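Local coordinates for NikO protein (Streptomyces tendae, PDB 4FQD) that acts as an enolpyruvyl transferase of the MurA subfamily, essential in nikkomycin biosynthesis, and probably transfers enolpyruvyl from phosphoenolpyruvate to a UDP-sugar acceptor, at residues 51-56 / 83-88; 274-279 / 348-353; 174-179 / 211-216; 403-408 / 428-433. The protein carries 4 engineered substitutions. All blocks are in the same frame, centred on the assembly; numbering follows the deposited sequence.

Contact 1 (51-56 / 83-88); sequences VRIENC and ETFTVD. Engineered in segment 51-56: Arg52 (natural residue Pro).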
# COMPACT_ATOMS: atom_id res chain seq x y z
N VAL A 51 -29.90 1.09 -29.07
CA VAL A 51 -28.54 1.47 -28.70
C VAL A 51 -27.52 0.65 -29.50
O VAL A 51 -27.43 -0.57 -29.33
CB VAL A 51 -28.28 1.27 -27.20
CG1 VAL A 51 -26.82 1.55 -26.86
CG2 VAL A 51 -29.20 2.18 -26.39
N ARG A 52 -26.78 1.32 -30.37
CA ARG A 52 -25.77 0.65 -31.17
C ARG A 52 -24.41 0.68 -30.49
O ARG A 52 -23.83 1.74 -30.28
CB ARG A 52 -25.67 1.28 -32.56
CG ARG A 52 -24.70 0.56 -33.48
CD ARG A 52 -24.65 1.18 -34.86
NE ARG A 52 -23.79 0.40 -35.75
CZ ARG A 52 -23.50 0.74 -37.00
NH1 ARG A 52 -23.99 1.86 -37.52
NH2 ARG A 52 -22.71 -0.03 -37.74
N ILE A 53 -23.90 -0.50 -30.15
CA ILE A 53 -22.64 -0.62 -29.43
C ILE A 53 -21.53 -1.13 -30.33
O ILE A 53 -21.46 -2.32 -30.64
CB ILE A 53 -22.79 -1.56 -28.22
CG1 ILE A 53 -24.00 -1.16 -27.37
CG2 ILE A 53 -21.52 -1.54 -27.38
CD1 ILE A 53 -24.26 -2.08 -26.20
N GLU A 54 -20.65 -0.22 -30.75
CA GLU A 54 -19.51 -0.60 -31.57
C GLU A 54 -18.34 -1.05 -30.70
O GLU A 54 -18.31 -0.78 -29.50
CB GLU A 54 -19.08 0.56 -32.48
CG GLU A 54 -20.21 1.10 -33.34
CD GLU A 54 -19.74 1.49 -34.73
OE1 GLU A 54 -18.63 1.06 -35.12
OE2 GLU A 54 -20.47 2.22 -35.42
N ASN A 55 -17.38 -1.74 -31.32
CA ASN A 55 -16.25 -2.33 -30.60
C ASN A 55 -16.74 -3.21 -29.45
O ASN A 55 -16.24 -3.13 -28.33
CB ASN A 55 -15.30 -1.25 -30.09
CG ASN A 55 -13.97 -1.81 -29.62
OD1 ASN A 55 -13.48 -2.81 -30.15
ND2 ASN A 55 -13.39 -1.19 -28.60
N CYS A 56 -17.74 -4.03 -29.74
CA CYS A 56 -18.31 -4.92 -28.73
C CYS A 56 -17.57 -6.25 -28.71
O CYS A 56 -17.42 -6.89 -29.75
CB CYS A 56 -19.80 -5.14 -28.98
SG CYS A 56 -20.60 -6.23 -27.77
N GLU A 83 -18.22 -6.46 -35.17
CA GLU A 83 -18.28 -6.42 -33.71
C GLU A 83 -19.23 -5.36 -33.18
O GLU A 83 -18.86 -4.53 -32.36
CB GLU A 83 -16.88 -6.22 -33.13
CG GLU A 83 -15.87 -7.25 -33.60
CD GLU A 83 -14.60 -7.26 -32.77
OE1 GLU A 83 -13.73 -6.38 -32.99
OE2 GLU A 83 -14.47 -8.13 -31.89
N THR A 84 -20.47 -5.40 -33.67
CA THR A 84 -21.47 -4.40 -33.29
C THR A 84 -22.66 -5.04 -32.60
O THR A 84 -23.28 -5.96 -33.14
CB THR A 84 -21.95 -3.61 -34.52
OG1 THR A 84 -20.84 -2.93 -35.12
CG2 THR A 84 -23.01 -2.60 -34.12
N PHE A 85 -22.98 -4.55 -31.41
CA PHE A 85 -24.11 -5.05 -30.64
C PHE A 85 -25.23 -4.03 -30.64
O PHE A 85 -25.08 -2.92 -30.12
CB PHE A 85 -23.68 -5.34 -29.20
CG PHE A 85 -24.63 -6.23 -28.45
CD1 PHE A 85 -25.52 -7.05 -29.12
CD2 PHE A 85 -24.64 -6.23 -27.06
CE1 PHE A 85 -26.40 -7.86 -28.42
CE2 PHE A 85 -25.51 -7.05 -26.36
CZ PHE A 85 -26.39 -7.86 -27.04
N THR A 86 -26.37 -4.39 -31.23
CA THR A 86 -27.52 -3.50 -31.27
C THR A 86 -28.67 -4.04 -30.43
O THR A 86 -29.19 -5.12 -30.69
CB THR A 86 -28.01 -3.27 -32.71
OG1 THR A 86 -26.96 -2.69 -33.49
CG2 THR A 86 -29.22 -2.35 -32.72
N VAL A 87 -29.06 -3.27 -29.41
CA VAL A 87 -30.14 -3.67 -28.52
C VAL A 87 -31.25 -2.62 -28.51
O VAL A 87 -31.03 -1.46 -28.84
CB VAL A 87 -29.64 -3.88 -27.08
CG1 VAL A 87 -28.66 -5.04 -27.01
CG2 VAL A 87 -29.00 -2.60 -26.55
N ASP A 88 -32.45 -3.04 -28.13
CA ASP A 88 -33.60 -2.14 -28.03
C ASP A 88 -34.61 -2.70 -27.04
O ASP A 88 -35.19 -3.76 -27.26
CB ASP A 88 -34.25 -1.95 -29.40
CG ASP A 88 -35.15 -0.73 -29.46
OD1 ASP A 88 -35.54 -0.22 -28.39
OD2 ASP A 88 -35.47 -0.28 -30.58
O HOH W 1 -12.57 -3.17 -32.40
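The methyl CG2 of Thr84 lies at the edge of the Arg52 guanidinium, near its plane and 3.5 Å from NE. One face of that guanidinium has Glu54 OE2 over its centre; no N-H points at the oxygen, so this long pairing rests on charge alone. Arg52 is an engineered residue. Its chain is extended from CG to NE and crosses Thr84, with CG passing 3.6 Å from the Thr84 methyl. On the other side of the sheet, one face of the Phe85 ring carries Val87 CG1, offset toward the rim. Cys56 SG comes to the same ring obliquely, with its closest approach to Phe85 at CB (3.5 Å).

Between these two sets of side chains, strands 51-54 and 84-88 run antiparallel. Val51 with Val87 and Ile53 with Phe85 are hydrogen-bonded pairs, while Arg52 with Thr86 is a non-hydrogen-bonded pair. The bond from Ile53 N to Phe85 O is 2.7 Å long. Past the strand, Cys56 N donates to Glu83 O at 2.9 Å. Glu83 and Thr84 together face one residue of strand 75-79, a G1 beta bulge. Asn55, whose ND2 bonds Leu261 O, takes a left-handed backbone conformation that asparagine tolerates well.

Residue type follows the face. Branched or aromatic Val51, Ile53, Phe85 and Val87 share the buried side, whereas Thr84 and Thr86 line the other, with the engineered Arg52 alongside them. The chemistry implies that these two strands present an apolar side to helix 34-44, touched by Val51, Ile53 and Val87, and turn their threonines the other way.

Contact 2 (274-279 / 348-353); sequences AGVLLA and ALLGAY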
# COMPACT_ATOMS: atom_id res chain seq x y z
N ALA A 274 2.42 -9.54 -21.53
CA ALA A 274 2.86 -10.55 -22.48
C ALA A 274 3.99 -10.04 -23.37
O ALA A 274 4.97 -10.74 -23.62
CB ALA A 274 1.69 -11.03 -23.33
N GLY A 275 3.85 -8.80 -23.85
CA GLY A 275 4.84 -8.20 -24.72
C GLY A 275 6.18 -8.00 -24.05
O GLY A 275 7.23 -8.19 -24.66
N VAL A 276 6.15 -7.62 -22.77
CA VAL A 276 7.37 -7.38 -22.01
C VAL A 276 8.13 -8.67 -21.73
O VAL A 276 9.36 -8.70 -21.79
CB VAL A 276 7.06 -6.64 -20.68
CG1 VAL A 276 8.26 -6.66 -19.76
CG2 VAL A 276 6.61 -5.22 -20.96
N LEU A 277 7.40 -9.74 -21.44
CA LEU A 277 8.02 -10.98 -20.96
C LEU A 277 8.15 -12.08 -22.01
O LEU A 277 8.99 -12.97 -21.86
CB LEU A 277 7.24 -11.51 -19.75
CG LEU A 277 7.13 -10.57 -18.55
CD1 LEU A 277 6.34 -11.23 -17.42
CD2 LEU A 277 8.51 -10.15 -18.07
N LEU A 278 7.34 -12.03 -23.06
CA LEU A 278 7.29 -13.14 -24.01
C LEU A 278 7.71 -12.78 -25.44
O LEU A 278 8.07 -13.65 -26.22
CB LEU A 278 5.89 -13.77 -24.03
CG LEU A 278 5.36 -14.26 -22.68
CD1 LEU A 278 3.96 -14.82 -22.83
CD2 LEU A 278 6.30 -15.30 -22.08
N ALA A 279 7.67 -11.49 -25.77
CA ALA A 279 8.01 -11.05 -27.13
C ALA A 279 9.50 -10.78 -27.29
O ALA A 279 10.21 -10.52 -26.32
CB ALA A 279 7.19 -9.83 -27.50
N ALA A 348 2.13 -8.97 -10.57
CA ALA A 348 2.84 -9.93 -9.73
C ALA A 348 3.82 -10.74 -10.57
O ALA A 348 4.94 -11.02 -10.14
CB ALA A 348 1.86 -10.86 -9.03
N LEU A 349 3.40 -11.11 -11.77
CA LEU A 349 4.25 -11.85 -12.69
C LEU A 349 5.43 -11.00 -13.14
O LEU A 349 6.55 -11.49 -13.27
CB LEU A 349 3.45 -12.33 -13.90
CG LEU A 349 4.22 -13.13 -14.96
CD1 LEU A 349 4.93 -14.32 -14.33
CD2 LEU A 349 3.28 -13.59 -16.06
N LEU A 350 5.17 -9.72 -13.39
CA LEU A 350 6.22 -8.78 -13.76
C LEU A 350 7.20 -8.59 -12.61
O LEU A 350 8.39 -8.37 -12.83
CB LEU A 350 5.62 -7.43 -14.15
CG LEU A 350 4.86 -7.37 -15.48
CD1 LEU A 350 4.15 -6.03 -15.63
CD2 LEU A 350 5.81 -7.60 -16.65
N GLY A 351 6.70 -8.70 -11.38
CA GLY A 351 7.52 -8.56 -10.20
C GLY A 351 8.53 -9.68 -10.06
O GLY A 351 9.57 -9.51 -9.41
N ALA A 352 8.23 -10.82 -10.66
CA ALA A 352 9.13 -11.97 -10.63
C ALA A 352 10.40 -11.70 -11.44
O ALA A 352 11.40 -12.39 -11.29
CB ALA A 352 8.43 -13.21 -11.15
N TYR A 353 10.34 -10.68 -12.30
CA TYR A 353 11.47 -10.30 -13.13
C TYR A 353 12.15 -9.05 -12.58
O TYR A 353 13.13 -8.56 -13.16
CB TYR A 353 11.03 -10.07 -14.57
CG TYR A 353 10.61 -11.34 -15.29
CD1 TYR A 353 9.35 -11.90 -15.08
CD2 TYR A 353 11.47 -11.97 -16.18
CE1 TYR A 353 8.97 -13.06 -15.73
CE2 TYR A 353 11.09 -13.13 -16.83
CZ TYR A 353 9.84 -13.67 -16.61
OH TYR A 353 9.46 -14.82 -17.26
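Leu277 reaches across to Leu349, Leu350 and Tyr353 in a helix-helix packing contact, where helix 265-278 packs against helix 344-351 in an inverse beta/alpha barrel protein. Its CB leaves the backbone toward the other segment, and with CG anti to the carbonyl carbon (chi1 -58°) the branch point comes 3.8 Å from Leu350 CD2. There the chain forks. CD1 takes the place between three partners: Leu350 CD2, Leu349 CG at 3.8 Å, and Tyr353 CE1 at 3.6 Å. CD2 instead rises over the Tyr353 ring, 3.5 Å above its plane and over its centre, a CH-pi contact. A leucine suits this position because its two methyls can serve a ring face and an aliphatic cluster at once.

Tyr353 offers a flat surface to the leucine, and Leu349 O lies in plane at its edge. Shortening Tyr353 to an alanine would probably leave Leu277 CD2 without the face it rests on and open a gap beside Leu323 and Pro397.

Further out, helix 409-419 meets Leu349 through Val414 and Ala418, and helix 298-307 meets Leu350 through Leu304 and Met307, so the aliphatic residues here are enclosed by several helices. Val276 adds a smaller touch: it crosses Leu350 at about a right angle, its CG1 standing 4.1 Å from Leu350 CD2.

Contact 3 (174-179 / 211-216); sequences TIDMLD and TLQHPY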
# COMPACT_ATOMS: atom_id res chain seq x y z
N THR A 174 -30.62 11.12 -1.57
CA THR A 174 -29.27 11.68 -1.51
C THR A 174 -28.35 10.67 -0.83
O THR A 174 -28.47 10.44 0.37
CB THR A 174 -29.25 13.00 -0.73
OG1 THR A 174 -30.15 13.93 -1.34
CG2 THR A 174 -27.84 13.58 -0.71
N ILE A 175 -27.45 10.07 -1.60
CA ILE A 175 -26.60 9.00 -1.07
C ILE A 175 -25.12 9.33 -1.14
O ILE A 175 -24.63 9.83 -2.16
CB ILE A 175 -26.82 7.69 -1.84
CG1 ILE A 175 -28.31 7.43 -2.09
CG2 ILE A 175 -26.19 6.52 -1.09
CD1 ILE A 175 -28.58 6.19 -2.91
N ASP A 176 -24.41 9.05 -0.06
CA ASP A 176 -22.95 9.10 -0.07
C ASP A 176 -22.45 7.70 -0.39
O ASP A 176 -22.68 6.76 0.38
CB ASP A 176 -22.42 9.55 1.29
CG ASP A 176 -20.97 10.00 1.24
OD1 ASP A 176 -20.24 9.56 0.32
OD2 ASP A 176 -20.56 10.78 2.12
N MET A 177 -21.77 7.55 -1.52
CA MET A 177 -21.33 6.24 -1.98
C MET A 177 -20.27 5.60 -1.09
O MET A 177 -19.96 4.42 -1.24
CB MET A 177 -20.83 6.31 -3.43
CG MET A 177 -21.94 6.58 -4.42
SD MET A 177 -23.19 5.30 -4.32
CE MET A 177 -24.68 6.27 -4.40
N LEU A 178 -19.71 6.38 -0.17
CA LEU A 178 -18.74 5.85 0.78
C LEU A 178 -19.41 4.91 1.78
O LEU A 178 -18.74 4.18 2.52
CB LEU A 178 -18.02 6.98 1.51
CG LEU A 178 -17.19 7.91 0.63
CD1 LEU A 178 -16.39 8.90 1.47
CD2 LEU A 178 -16.27 7.10 -0.27
N ASP A 179 -20.74 4.92 1.78
CA ASP A 179 -21.53 3.99 2.58
C ASP A 179 -21.33 2.56 2.09
O ASP A 179 -21.60 1.60 2.82
CB ASP A 179 -23.01 4.36 2.49
CG ASP A 179 -23.37 5.56 3.34
OD1 ASP A 179 -22.45 6.28 3.78
OD2 ASP A 179 -24.58 5.79 3.55
N THR A 211 -28.99 12.78 -5.80
CA THR A 211 -27.63 13.29 -5.66
C THR A 211 -26.69 12.23 -5.08
O THR A 211 -26.90 11.74 -3.97
CB THR A 211 -27.59 14.54 -4.77
OG1 THR A 211 -28.50 15.52 -5.28
CG2 THR A 211 -26.18 15.13 -4.73
N LEU A 212 -25.66 11.88 -5.84
CA LEU A 212 -24.71 10.86 -5.42
C LEU A 212 -23.38 11.49 -5.00
O LEU A 212 -22.88 12.41 -5.65
CB LEU A 212 -24.48 9.84 -6.54
CG LEU A 212 -25.74 9.24 -7.15
CD1 LEU A 212 -25.39 8.14 -8.14
CD2 LEU A 212 -26.68 8.72 -6.06
N GLN A 213 -22.82 10.99 -3.91
CA GLN A 213 -21.59 11.56 -3.36
C GLN A 213 -20.43 10.57 -3.40
O GLN A 213 -20.60 9.40 -3.09
CB GLN A 213 -21.83 12.00 -1.92
CG GLN A 213 -21.09 13.25 -1.56
CD GLN A 213 -21.60 14.46 -2.31
OE1 GLN A 213 -20.83 15.33 -2.71
NE2 GLN A 213 -22.92 14.53 -2.49
N HIS A 214 -19.25 11.07 -3.77
CA HIS A 214 -18.05 10.25 -3.89
C HIS A 214 -18.25 9.02 -4.77
O HIS A 214 -18.16 7.89 -4.28
CB HIS A 214 -17.54 9.83 -2.51
CG HIS A 214 -17.34 10.97 -1.56
ND1 HIS A 214 -18.20 11.22 -0.52
CD2 HIS A 214 -16.37 11.92 -1.50
CE1 HIS A 214 -17.78 12.28 0.15
NE2 HIS A 214 -16.67 12.73 -0.43
N PRO A 215 -18.52 9.22 -6.07
CA PRO A 215 -18.84 8.10 -6.95
C PRO A 215 -17.61 7.35 -7.45
O PRO A 215 -16.49 7.87 -7.39
CB PRO A 215 -19.54 8.78 -8.12
CG PRO A 215 -18.88 10.11 -8.20
CD PRO A 215 -18.54 10.51 -6.78
N TYR A 216 -17.82 6.13 -7.94
CA TYR A 216 -16.79 5.36 -8.61
C TYR A 216 -16.43 6.09 -9.89
O TYR A 216 -17.31 6.66 -10.55
CB TYR A 216 -17.33 3.96 -8.91
CG TYR A 216 -16.29 2.95 -9.35
CD1 TYR A 216 -15.35 2.45 -8.46
CD2 TYR A 216 -16.27 2.48 -10.66
CE1 TYR A 216 -14.41 1.52 -8.86
CE2 TYR A 216 -15.34 1.55 -11.07
CZ TYR A 216 -14.41 1.07 -10.17
OH TYR A 216 -13.48 0.15 -10.58
O HOH W 2 -30.95 15.06 -3.88
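The first torsions place both CG atoms for the meeting of Asp176 and His214: the aspartate CG stands anti to its backbone N (chi1 -164°), and the imidazole CG anti to its carbonyl carbon (chi1 -53°). ND1 of His214 donates to Asp176 OD1 over 2.8 Å in a nearly straight bond. It comes on the syn side but tilted out of the carboxylate plane, and the carboxylate and ring planes are only 20° apart. From the opposite face of the carboxylate, Leu178 N also donates to OD1 at 3.3 Å, forming an Asx turn. Two donors thus grip one oxygen, a role that fits aspartate's short side chain. Leu178 CD1 covers one face of the His214 ring, 3.8 Å from its centroid, in a CH-pi contact that backs the imidazole with aliphatic surface.

On the side of the sheet facing helix 192-204, the flexible Met177 chain bends at chi2 and chi3 to bring CE to Leu212 CD2 (3.6 Å). Met177 N donates to Gln213 O at 2.7 Å, carrying the backbone pairing past the strand end. At the other end, water 2 joins Thr174 OG1 and Thr211 OG1, whose side chains lie side by side and point the same way.

Strands 174-176 and 211-213 run parallel in register, Ile175 bonding both Thr211 O and Gln213 N. With helix 192-204 between them in sequence, the arrangement is that of a beta-alpha-beta crossover, its C-terminal strand ends fastened by the His-carboxylate bond.

Contact 4 (403-408 / 428-433); sequences DLRATD and LRNHHH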
# COMPACT_ATOMS: atom_id res chain seq x y z
N ASP A 403 1.37 -29.39 -13.41
CA ASP A 403 -0.06 -29.34 -13.72
C ASP A 403 -0.72 -28.18 -12.99
O ASP A 403 -1.00 -28.27 -11.80
CB ASP A 403 -0.74 -30.65 -13.33
CG ASP A 403 -0.33 -31.81 -14.22
OD1 ASP A 403 -0.77 -31.84 -15.39
OD2 ASP A 403 0.41 -32.69 -13.74
N LEU A 404 -0.97 -27.10 -13.72
CA LEU A 404 -1.52 -25.89 -13.12
C LEU A 404 -3.04 -25.85 -13.16
O LEU A 404 -3.65 -26.19 -14.17
CB LEU A 404 -0.94 -24.65 -13.81
CG LEU A 404 0.34 -24.04 -13.22
CD1 LEU A 404 1.41 -25.09 -13.00
CD2 LEU A 404 0.86 -22.93 -14.11
N ARG A 405 -3.64 -25.45 -12.05
CA ARG A 405 -5.09 -25.31 -11.98
C ARG A 405 -5.48 -23.85 -11.78
O ARG A 405 -5.03 -23.19 -10.85
CB ARG A 405 -5.66 -26.15 -10.84
CG ARG A 405 -7.15 -25.96 -10.62
CD ARG A 405 -7.64 -26.71 -9.39
NE ARG A 405 -9.06 -26.49 -9.15
CZ ARG A 405 -10.03 -27.18 -9.74
NH1 ARG A 405 -9.73 -28.14 -10.60
NH2 ARG A 405 -11.30 -26.92 -9.47
N ALA A 406 -6.33 -23.34 -12.68
CA ALA A 406 -6.81 -21.97 -12.58
C ALA A 406 -7.97 -21.87 -11.60
O ALA A 406 -8.86 -22.72 -11.59
CB ALA A 406 -7.22 -21.46 -13.95
N THR A 407 -7.96 -20.82 -10.78
CA THR A 407 -9.02 -20.62 -9.80
C THR A 407 -10.04 -19.60 -10.30
O THR A 407 -11.19 -19.61 -9.86
CB THR A 407 -8.45 -20.15 -8.45
OG1 THR A 407 -7.66 -18.97 -8.64
CG2 THR A 407 -7.59 -21.23 -7.82
N ASP A 408 -9.62 -18.73 -11.21
CA ASP A 408 -10.49 -17.68 -11.73
C ASP A 408 -10.04 -17.17 -13.10
O ASP A 408 -9.14 -17.73 -13.71
CB ASP A 408 -10.59 -16.52 -10.73
CG ASP A 408 -9.23 -16.03 -10.28
OD1 ASP A 408 -8.64 -15.19 -10.99
OD2 ASP A 408 -8.76 -16.47 -9.21
N LEU A 428 -2.49 -26.78 -18.11
CA LEU A 428 -3.35 -25.85 -17.39
C LEU A 428 -4.82 -26.24 -17.56
O LEU A 428 -5.30 -26.38 -18.69
CB LEU A 428 -3.13 -24.42 -17.88
CG LEU A 428 -4.03 -23.34 -17.27
CD1 LEU A 428 -3.81 -23.23 -15.77
CD2 LEU A 428 -3.79 -22.00 -17.95
N ARG A 429 -5.52 -26.41 -16.45
CA ARG A 429 -6.95 -26.72 -16.50
C ARG A 429 -7.79 -25.62 -15.87
O ARG A 429 -7.26 -24.66 -15.31
CB ARG A 429 -7.25 -28.08 -15.87
CG ARG A 429 -6.78 -28.24 -14.44
CD ARG A 429 -7.10 -29.65 -13.95
NE ARG A 429 -6.68 -29.88 -12.58
CZ ARG A 429 -5.51 -30.39 -12.22
NH1 ARG A 429 -4.63 -30.74 -13.15
NH2 ARG A 429 -5.22 -30.57 -10.94
N ASN A 430 -9.11 -25.79 -15.95
CA ASN A 430 -10.06 -24.76 -15.55
C ASN A 430 -9.83 -23.46 -16.31
O ASN A 430 -9.99 -22.37 -15.77
CB ASN A 430 -10.03 -24.51 -14.04
CG ASN A 430 -10.74 -25.60 -13.26
OD1 ASN A 430 -11.01 -25.45 -12.07
ND2 ASN A 430 -11.04 -26.71 -13.92
N HIS A 431 -9.45 -23.60 -17.58
CA HIS A 431 -9.18 -22.45 -18.44
C HIS A 431 -10.47 -21.96 -19.10
O HIS A 431 -10.43 -21.09 -19.97
CB HIS A 431 -8.15 -22.81 -19.51
CG HIS A 431 -8.51 -24.02 -20.31
ND1 HIS A 431 -8.34 -25.31 -19.84
CD2 HIS A 431 -9.03 -24.14 -21.56
CE1 HIS A 431 -8.75 -26.16 -20.77
NE2 HIS A 431 -9.17 -25.48 -21.81
N HIS A 432 -11.60 -22.51 -18.67
CA HIS A 432 -12.90 -22.10 -19.18
C HIS A 432 -13.24 -20.70 -18.69
O HIS A 432 -14.13 -20.04 -19.23
CB HIS A 432 -13.98 -23.09 -18.74
CG HIS A 432 -14.11 -23.22 -17.25
ND1 HIS A 432 -13.43 -24.17 -16.52
CD2 HIS A 432 -14.85 -22.52 -16.36
CE1 HIS A 432 -13.74 -24.05 -15.24
NE2 HIS A 432 -14.60 -23.05 -15.12
N HIS A 433 -12.52 -20.25 -17.66
CA HIS A 433 -12.72 -18.91 -17.11
C HIS A 433 -12.36 -17.84 -18.13
O HIS A 433 -12.93 -16.75 -18.12
CB HIS A 433 -11.87 -18.72 -15.85
CG HIS A 433 -12.31 -19.57 -14.69
ND1 HIS A 433 -13.56 -19.45 -14.12
CD2 HIS A 433 -11.67 -20.53 -13.99
CE1 HIS A 433 -13.67 -20.31 -13.12
NE2 HIS A 433 -12.53 -20.98 -13.03
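Asn430 OD1 lies over one face of the Arg405 guanidinium, 2.9 Å above its plane and offset toward the rim, where two parallel strands of a beta-alpha-beta unit end. Because the oxygen sits above the plane, no N-H points at it, and the contact is not a hydrogen bond. Arg429 NE lies at the guanidinium edge, 4.0 Å from Arg405 NH1, a pair of like charges. Behind them the backbones pair in parallel: Arg429 N donates to Leu404 O at 3.0 Å, and Ala406 N to Arg429 O at 3.1 Å. The left-handed backbone of Asn430, well tolerated by asparagine, turns the chain after the strand. On the buried side, Leu428 CD1 packs against Leu404 CB, with Leu415 of helix 409-419 touching both leucines.

The His433 ring is sandwiched between His432 NE2 on one face and Asp408 CA on the other, while its ND1 bonds Arg436. An alanine in place of His433 would probably uncover Asp408 CA and leave Arg436 without this partner. Asp408 is the N-cap of helix 409-419, its OD1 bonded to Ala411 N. Its OD2 accepts from Thr407 OG1 at 2.8 Å, met from above the carboxylate plane.

How the contacts relate
From the N terminus the contacts close in the order 1, 3, 2, 4. All are in series: each loop shuts before the next opens, and none nests in or crosses another. Contact 1 closes 26 residues by pairing neighbouring antiparallel strands, and contact 3 closes 31 through a parallel crossover; both belong to one lobe, in different sheets, with centres 30 Å apart. Contact 2 spans 68 residues to join two helices in the other lobe. Contact 4 closes the shortest loop, 19 residues, containing helix 409-419. That helix also touches contact 2, linking these two neighbours, whose centres are 19 Å apart, although their own atoms do not meet.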